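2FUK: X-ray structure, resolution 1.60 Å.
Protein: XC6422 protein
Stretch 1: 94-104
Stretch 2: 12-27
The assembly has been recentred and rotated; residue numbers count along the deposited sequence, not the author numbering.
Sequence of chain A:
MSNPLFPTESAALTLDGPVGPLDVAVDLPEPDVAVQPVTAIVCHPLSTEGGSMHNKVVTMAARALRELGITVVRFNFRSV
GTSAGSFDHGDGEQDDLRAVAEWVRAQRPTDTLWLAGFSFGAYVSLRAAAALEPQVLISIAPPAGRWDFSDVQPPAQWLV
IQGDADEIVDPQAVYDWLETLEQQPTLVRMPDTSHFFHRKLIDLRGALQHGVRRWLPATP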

ATOM      1  N   GLN A  94     -20.797   6.580  21.102  1.00  8.82           N
ATOM      2  CA  GLN A  94     -20.635   5.155  21.373  1.00  7.01           C
ATOM      3  C   GLN A  94     -21.869   4.425  20.865  1.00  7.39           C
ATOM      4  O   GLN A  94     -21.786   3.282  20.415  1.00  6.97           O
ATOM      5  CB  GLN A  94     -20.489   4.896  22.868  1.00  8.12           C
ATOM      6  CG  GLN A  94     -19.161   5.318  23.456  1.00  8.39           C
ATOM      7  CD  GLN A  94     -19.129   5.105  24.955  1.00  9.89           C
ATOM      8  OE1 GLN A  94     -19.284   3.981  25.433  1.00 11.94           O
ATOM      9  NE2 GLN A  94     -18.944   6.185  25.703  1.00 10.53           N
ATOM     10  N   ASP A  95     -23.018   5.090  20.943  1.00  7.31           N
ATOM     11  CA  ASP A  95     -24.260   4.491  20.478  1.00  7.83           C
ATOM     12  C   ASP A  95     -24.262   4.448  18.955  1.00  7.04           C
ATOM     13  O   ASP A  95     -24.797   3.511  18.363  1.00  8.08           O
ATOM     14  CB  ASP A  95     -25.471   5.278  20.988  1.00  8.76           C
ATOM     15  CG  ASP A  95     -25.517   5.362  22.508  1.00 11.02           C
ATOM     16  OD1 ASP A  95     -25.080   4.394  23.171  1.00 12.12           O
ATOM     17  OD2 ASP A  95     -26.006   6.389  23.037  1.00 13.03           O
ATOM     18  N   ASP A  96     -23.669   5.461  18.324  1.00  7.51           N
ATOM     19  CA  ASP A  96     -23.587   5.499  16.864  1.00  7.30           C
ATOM     20  C   ASP A  96     -22.745   4.310  16.419  1.00  6.96           C
ATOM     21  O   ASP A  96     -23.090   3.605  15.471  1.00  6.76           O
ATOM     22  CB  ASP A  96     -22.904   6.779  16.363  1.00  7.62           C
ATOM     23  CG  ASP A  96     -23.713   8.030  16.620  1.00  6.21           C
ATOM     24  OD1 ASP A  96     -24.949   7.936  16.745  1.00  7.36           O
ATOM     25  OD2 ASP A  96     -23.101   9.120  16.675  1.00  7.85           O
ATOM     26  N   LEU A  97     -21.631   4.101  17.114  1.00  7.42           N
ATOM     27  CA  LEU A  97     -20.731   2.995  16.809  1.00  7.47           C
ATOM     28  C   LEU A  97     -21.473   1.668  16.987  1.00  7.81           C
ATOM     29  O   LEU A  97     -21.313   0.752  16.181  1.00  7.32           O
ATOM     30  CB  LEU A  97     -19.515   3.030  17.743  1.00  7.83           C
ATOM     31  CG  LEU A  97     -18.129   2.617  17.228  1.00 13.11           C
ATOM     32  CD1 LEU A  97     -17.313   2.137  18.408  1.00  7.92           C
ATOM     33  CD2 LEU A  97     -18.204   1.544  16.158  1.00  9.04           C
ATOM     34  N   ARG A  98     -22.285   1.563  18.040  1.00  7.21           N
ATOM     35  CA  ARG A  98     -23.029   0.327  18.276  1.00  8.71           C
ATOM     36  C   ARG A  98     -23.981   0.017  17.125  1.00  9.24           C
ATOM     37  O   ARG A  98     -24.143  -1.141  16.749  1.00  8.72           O
ATOM     38  CB  ARG A  98     -23.827   0.388  19.589  1.00 11.08           C
ATOM     39  CG  ARG A  98     -24.672  -0.876  19.828  1.00 12.56           C
ATOM     40  CD  ARG A  98     -24.851  -1.225  21.301  1.00 16.80           C
ATOM     41  NE  ARG A  98     -25.794  -0.363  22.011  1.00 19.36           N
ATOM     42  CZ  ARG A  98     -27.110  -0.365  21.806  1.00 20.81           C
ATOM     43  NH1 ARG A  98     -27.643  -1.181  20.904  1.00 22.43           N
ATOM     44  NH2 ARG A  98     -27.894   0.429  22.521  1.00 20.79           N
ATOM     45  N   ALA A  99     -24.619   1.047  16.577  1.00  8.11           N
ATOM     46  CA  ALA A  99     -25.551   0.850  15.472  1.00  7.29           C
ATOM     47  C   ALA A  99     -24.821   0.281  14.259  1.00  6.70           C
ATOM     48  O   ALA A  99     -25.338  -0.591  13.558  1.00  6.13           O
ATOM     49  CB  ALA A  99     -26.214   2.174  15.109  1.00  7.47           C
ATOM     50  N   VAL A 100     -23.617   0.787  14.016  1.00  7.43           N
ATOM     51  CA  VAL A 100     -22.827   0.315  12.894  1.00  6.91           C
ATOM     52  C   VAL A 100     -22.379  -1.118  13.171  1.00  7.58           C
ATOM     53  O   VAL A 100     -22.480  -1.986  12.306  1.00  7.21           O
ATOM     54  CB  VAL A 100     -21.597   1.229  12.661  1.00  7.68           C
ATOM     55  CG1 VAL A 100     -20.795   0.740  11.453  1.00  7.54           C
ATOM     56  CG2 VAL A 100     -22.061   2.666  12.431  1.00  8.28           C
ATOM     57  N   ALA A 101     -21.898  -1.368  14.384  1.00  7.21           N
ATOM     58  CA  ALA A 101     -21.438  -2.700  14.753  1.00  7.12           C
ATOM     59  C   ALA A 101     -22.554  -3.737  14.646  1.00  7.90           C
ATOM     60  O   ALA A 101     -22.333  -4.854  14.170  1.00  8.38           O
ATOM     61  CB  ALA A 101     -20.879  -2.685  16.178  1.00  7.19           C
ATOM     62  N   GLU A 102     -23.753  -3.379  15.094  1.00  7.72           N
ATOM     63  CA  GLU A 102     -24.871  -4.313  15.044  1.00  8.43           C
ATOM     64  C   GLU A 102     -25.316  -4.598  13.612  1.00  7.89           C
ATOM     65  O   GLU A 102     -25.767  -5.702  13.306  1.00  8.94           O
ATOM     66  CB  GLU A 102     -26.043  -3.790  15.888  1.00  9.18           C
ATOM     67  CG  GLU A 102     -25.722  -3.744  17.384  1.00 12.00           C
ATOM     68  CD  GLU A 102     -26.903  -3.348  18.259  1.00 15.10           C
ATOM     69  OE1 GLU A 102     -27.881  -2.770  17.740  1.00 17.18           O
ATOM     70  OE2 GLU A 102     -26.843  -3.615  19.482  1.00 17.30           O
ATOM     71  N   TRP A 103     -25.191  -3.602  12.738  1.00  7.74           N
ATOM     72  CA  TRP A 103     -25.557  -3.780  11.332  1.00  7.09           C
ATOM     73  C   TRP A 103     -24.534  -4.719  10.681  1.00  6.45           C
ATOM     74  O   TRP A 103     -24.885  -5.613   9.913  1.00  7.80           O
ATOM     75  CB  TRP A 103     -25.574  -2.422  10.614  1.00  7.46           C
ATOM     76  CG  TRP A 103     -25.755  -2.512   9.119  1.00  8.49           C
ATOM     77  CD1 TRP A 103     -26.884  -2.883   8.443  1.00  8.88           C
ATOM     78  CD2 TRP A 103     -24.760  -2.253   8.125  1.00  8.50           C
ATOM     79  NE1 TRP A 103     -26.650  -2.875   7.091  1.00  8.38           N
ATOM     80  CE2 TRP A 103     -25.353  -2.491   6.867  1.00  9.43           C
ATOM     81  CE3 TRP A 103     -23.422  -1.844   8.175  1.00  9.69           C
ATOM     82  CZ2 TRP A 103     -24.653  -2.333   5.665  1.00  9.50           C
ATOM     83  CZ3 TRP A 103     -22.725  -1.688   6.980  1.00  9.48           C
ATOM     84  CH2 TRP A 103     -23.345  -1.932   5.742  1.00  9.20           C
ATOM     85  N   VAL A 104     -23.261  -4.510  10.992  1.00  6.05           N
ATOM     86  CA  VAL A 104     -22.204  -5.358  10.451  1.00  6.34           C
ATOM     87  C   VAL A 104     -22.410  -6.820  10.856  1.00  7.54           C
ATOM     88  O   VAL A 104     -22.389  -7.721  10.015  1.00  8.73           O
ATOM     89  CB  VAL A 104     -20.817  -4.888  10.953  1.00  5.40           C
ATOM     90  CG1 VAL A 104     -19.754  -5.914  10.609  1.00  6.98           C
ATOM     91  CG2 VAL A 104     -20.469  -3.547  10.318  1.00  6.25           C
TER
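Stretch 2 12-27: ALTLDGPVGPLDVAVD

A helix packing against a β-hairpin largely through apolar side chains is well illustrated here. Residues 94-104 lie within a longer helix, while stretch 2 folds back on itself as strands 12-17 and 20-27, joined by a type I turn from Gly17 to Gly20 and paired by backbone hydrogen bonds such as Leu15 N to Leu22 O (3.0 Å). The first strand crosses the helix at 123°, its axis approaching to 8.3 Å; the second crosses at -64° and lies farther off, at 10.4 Å. The backbones come nearest by the turn, where the CA atoms of Asp96 and Gly17 are 5.7 Å apart.

Alternation along the strands directs Leu13, Leu15, Leu22, Val24 and Val26 toward the helix. Leu15 is central: its CD2 lies 3.9 Å from Val100 CG2, while its CD1 sits over one face of Trp103, 4.0 Å from the centroid of the five-membered ring, in a CH-pi contact. Farther out on the indole, Trp103 CH2 meets Leu13 CD2 at 3.7 Å and Val26 CG2, near the ring plane, at 4.0 Å. Ala99 lies under the turn, its CB 4.0 Å from Pro18 CD. Pro18 CG also touches Asp96 OD1 at 3.3 Å. No hydrogen bond links the stretches; most of the contacts are apolar.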

ATOM      1  N   ALA A  12     -20.801   3.626  -0.714  1.00  8.39           N
ATOM      2  CA  ALA A  12     -21.232   4.566   0.305  1.00  8.03           C
ATOM      3  C   ALA A  12     -22.717   4.292   0.506  1.00  8.43           C
ATOM      4  O   ALA A  12     -23.438   4.007  -0.454  1.00  9.25           O
ATOM      5  CB  ALA A  12     -21.012   6.000  -0.180  1.00  6.59           C
ATOM      6  N   LEU A  13     -23.170   4.357   1.752  1.00  7.99           N
ATOM      7  CA  LEU A  13     -24.569   4.109   2.066  1.00  8.29           C
ATOM      8  C   LEU A  13     -24.940   4.847   3.343  1.00  8.80           C
ATOM      9  O   LEU A  13     -24.072   5.422   4.004  1.00  9.49           O
ATOM     10  CB  LEU A  13     -24.814   2.600   2.217  1.00  9.14           C
ATOM     11  CG  LEU A  13     -24.021   1.847   3.290  1.00  9.32           C
ATOM     12  CD1 LEU A  13     -24.670   2.022   4.659  1.00 12.32           C
ATOM     13  CD2 LEU A  13     -23.990   0.370   2.926  1.00 13.54           C
ATOM     14  N   THR A  14     -26.231   4.860   3.667  1.00  9.26           N
ATOM     15  CA  THR A  14     -26.715   5.527   4.873  1.00  9.16           C
ATOM     16  C   THR A  14     -27.343   4.502   5.812  1.00  9.67           C
ATOM     17  O   THR A  14     -28.104   3.631   5.385  1.00  9.93           O
ATOM     18  CB  THR A  14     -27.772   6.612   4.548  1.00 12.08           C
ATOM     19  OG1 THR A  14     -27.194   7.601   3.691  1.00 12.75           O
ATOM     20  CG2 THR A  14     -28.242   7.294   5.826  1.00 10.53           C
ATOM     21  N   LEU A  15     -27.017   4.613   7.095  1.00  8.29           N
ATOM     22  CA  LEU A  15     -27.535   3.699   8.101  1.00  9.31           C
ATOM     23  C   LEU A  15     -28.327   4.467   9.147  1.00  9.36           C
ATOM     24  O   LEU A  15     -27.972   5.594   9.497  1.00 10.17           O
ATOM     25  CB  LEU A  15     -26.374   2.971   8.787  1.00  9.24           C
ATOM     26  CG  LEU A  15     -26.724   2.054   9.960  1.00 10.40           C
ATOM     27  CD1 LEU A  15     -27.440   0.820   9.442  1.00 10.54           C
ATOM     28  CD2 LEU A  15     -25.455   1.660  10.707  1.00 12.13           C
ATOM     29  N   ASP A  16     -29.408   3.864   9.630  1.00 11.03           N
ATOM     30  CA  ASP A  16     -30.216   4.494  10.668  1.00 11.94           C
ATOM     31  C   ASP A  16     -29.444   4.462  11.988  1.00 11.87           C
ATOM     32  O   ASP A  16     -29.124   3.387  12.509  1.00 13.60           O
ATOM     33  CB  ASP A  16     -31.540   3.750  10.861  1.00 14.00           C
ATOM     34  CG  ASP A  16     -32.533   3.996   9.739  1.00 16.41           C
ATOM     35  OD1 ASP A  16     -32.441   5.042   9.057  1.00 17.62           O
ATOM     36  OD2 ASP A  16     -33.424   3.134   9.559  1.00 18.39           O
ATOM     37  N   GLY A  17     -29.145   5.641  12.524  1.00 10.63           N
ATOM     38  CA  GLY A  17     -28.433   5.728  13.785  1.00 11.08           C
ATOM     39  C   GLY A  17     -29.385   6.071  14.913  1.00 12.14           C
ATOM     40  O   GLY A  17     -30.565   6.336  14.665  1.00 11.35           O
ATOM     41  N   PRO A  18     -28.914   6.064  16.169  1.00 12.19           N
ATOM     42  CA  PRO A  18     -29.802   6.390  17.288  1.00 11.44           C
ATOM     43  C   PRO A  18     -30.469   7.763  17.213  1.00 11.51           C
ATOM     44  O   PRO A  18     -31.574   7.937  17.728  1.00 12.68           O
ATOM     45  CB  PRO A  18     -28.896   6.235  18.515  1.00 13.72           C
ATOM     46  CG  PRO A  18     -27.497   6.318  17.963  1.00 14.88           C
ATOM     47  CD  PRO A  18     -27.602   5.607  16.655  1.00 12.62           C
ATOM     48  N   VAL A  19     -29.816   8.735  16.580  1.00 10.82           N
ATOM     49  CA  VAL A  19     -30.414  10.070  16.480  1.00 10.70           C
ATOM     50  C   VAL A  19     -30.632  10.508  15.033  1.00 11.14           C
ATOM     51  O   VAL A  19     -30.788  11.695  14.748  1.00 13.71           O
ATOM     52  CB  VAL A  19     -29.559  11.148  17.221  1.00 11.22           C
ATOM     53  CG1 VAL A  19     -29.476  10.818  18.712  1.00 11.82           C
ATOM     54  CG2 VAL A  19     -28.171  11.243  16.611  1.00 13.22           C
ATOM     55  N   GLY A  20     -30.657   9.542  14.121  1.00  9.92           N
ATOM     56  CA  GLY A  20     -30.862   9.870  12.724  1.00 10.91           C
ATOM     57  C   GLY A  20     -29.857   9.177  11.821  1.00 11.51           C
ATOM     58  O   GLY A  20     -29.068   8.355  12.285  1.00  9.88           O
ATOM     59  N   PRO A  21     -29.858   9.508  10.522  1.00 11.43           N
ATOM     60  CA  PRO A  21     -28.965   8.942   9.504  1.00 10.22           C
ATOM     61  C   PRO A  21     -27.479   9.057   9.831  1.00 10.44           C
ATOM     62  O   PRO A  21     -27.041  10.025  10.451  1.00 10.16           O
ATOM     63  CB  PRO A  21     -29.324   9.738   8.248  1.00 12.49           C
ATOM     64  CG  PRO A  21     -30.748  10.138   8.492  1.00 14.33           C
ATOM     65  CD  PRO A  21     -30.719  10.547   9.931  1.00 12.02           C
ATOM     66  N   LEU A  22     -26.717   8.051   9.408  1.00  8.89           N
ATOM     67  CA  LEU A  22     -25.269   8.025   9.604  1.00  7.73           C
ATOM     68  C   LEU A  22     -24.610   7.721   8.262  1.00  7.81           C
ATOM     69  O   LEU A  22     -25.004   6.778   7.569  1.00  8.90           O
ATOM     70  CB  LEU A  22     -24.869   6.941  10.620  1.00  7.23           C
ATOM     71  CG  LEU A  22     -25.212   7.123  12.101  1.00  5.61           C
ATOM     72  CD1 LEU A  22     -24.881   5.842  12.879  1.00  6.93           C
ATOM     73  CD2 LEU A  22     -24.441   8.303  12.668  1.00  7.20           C
ATOM     74  N   ASP A  23     -23.623   8.529   7.886  1.00  7.23           N
ATOM     75  CA  ASP A  23     -22.894   8.314   6.641  1.00  7.87           C
ATOM     76  C   ASP A  23     -21.985   7.119   6.854  1.00  7.00           C
ATOM     77  O   ASP A  23     -21.233   7.073   7.834  1.00  7.40           O
ATOM     78  CB  ASP A  23     -22.022   9.519   6.304  1.00  8.05           C
ATOM     79  CG  ASP A  23     -22.823  10.773   6.074  1.00  9.48           C
ATOM     80  OD1 ASP A  23     -22.237  11.858   6.228  1.00 11.42           O
ATOM     81  OD2 ASP A  23     -24.021  10.678   5.723  1.00  9.93           O
ATOM     82  N   VAL A  24     -22.048   6.162   5.936  1.00  7.40           N
ATOM     83  CA  VAL A  24     -21.242   4.958   6.035  1.00  7.80           C
ATOM     84  C   VAL A  24     -20.525   4.662   4.722  1.00  7.74           C
ATOM     85  O   VAL A  24     -21.025   4.978   3.646  1.00  8.25           O
ATOM     86  CB  VAL A  24     -22.139   3.747   6.415  1.00  7.03           C
ATOM     87  CG1 VAL A  24     -21.345   2.450   6.381  1.00  9.85           C
ATOM     88  CG2 VAL A  24     -22.715   3.961   7.804  1.00  6.55           C
ATOM     89  N   ALA A  25     -19.338   4.076   4.820  1.00  7.47           N
ATOM     90  CA  ALA A  25     -18.583   3.697   3.634  1.00  8.41           C
ATOM     91  C   ALA A  25     -18.013   2.313   3.898  1.00  8.28           C
ATOM     92  O   ALA A  25     -17.424   2.073   4.948  1.00 10.13           O
ATOM     93  CB  ALA A  25     -17.459   4.692   3.370  1.00  9.45           C
ATOM     94  N   VAL A  26     -18.209   1.402   2.953  1.00  8.43           N
ATOM     95  CA  VAL A  26     -17.698   0.045   3.081  1.00  7.69           C
ATOM     96  C   VAL A  26     -16.645  -0.152   2.004  1.00  9.57           C
ATOM     97  O   VAL A  26     -16.939  -0.016   0.815  1.00 11.15           O
ATOM     98  CB  VAL A  26     -18.817  -1.001   2.888  1.00  8.72           C
ATOM     99  CG1 VAL A  26     -18.242  -2.404   2.998  1.00 10.02           C
ATOM    100  CG2 VAL A  26     -19.915  -0.785   3.931  1.00  9.25           C
ATOM    101  N   ASP A  27     -15.415  -0.437   2.425  1.00  8.57           N
ATOM    102  CA  ASP A  27     -14.317  -0.664   1.484  1.00 10.37           C
ATOM    103  C   ASP A  27     -13.988  -2.158   1.481  1.00 10.23           C
ATOM    104  O   ASP A  27     -13.639  -2.723   2.519  1.00  9.70           O
ATOM    105  CB  ASP A  27     -13.048   0.105   1.893  1.00 10.84           C
ATOM    106  CG  ASP A  27     -13.316   1.545   2.321  1.00 13.36           C
ATOM    107  OD1 ASP A  27     -14.055   2.269   1.621  1.00 12.06           O
ATOM    108  OD2 ASP A  27     -12.754   1.956   3.363  1.00 14.01           O
TER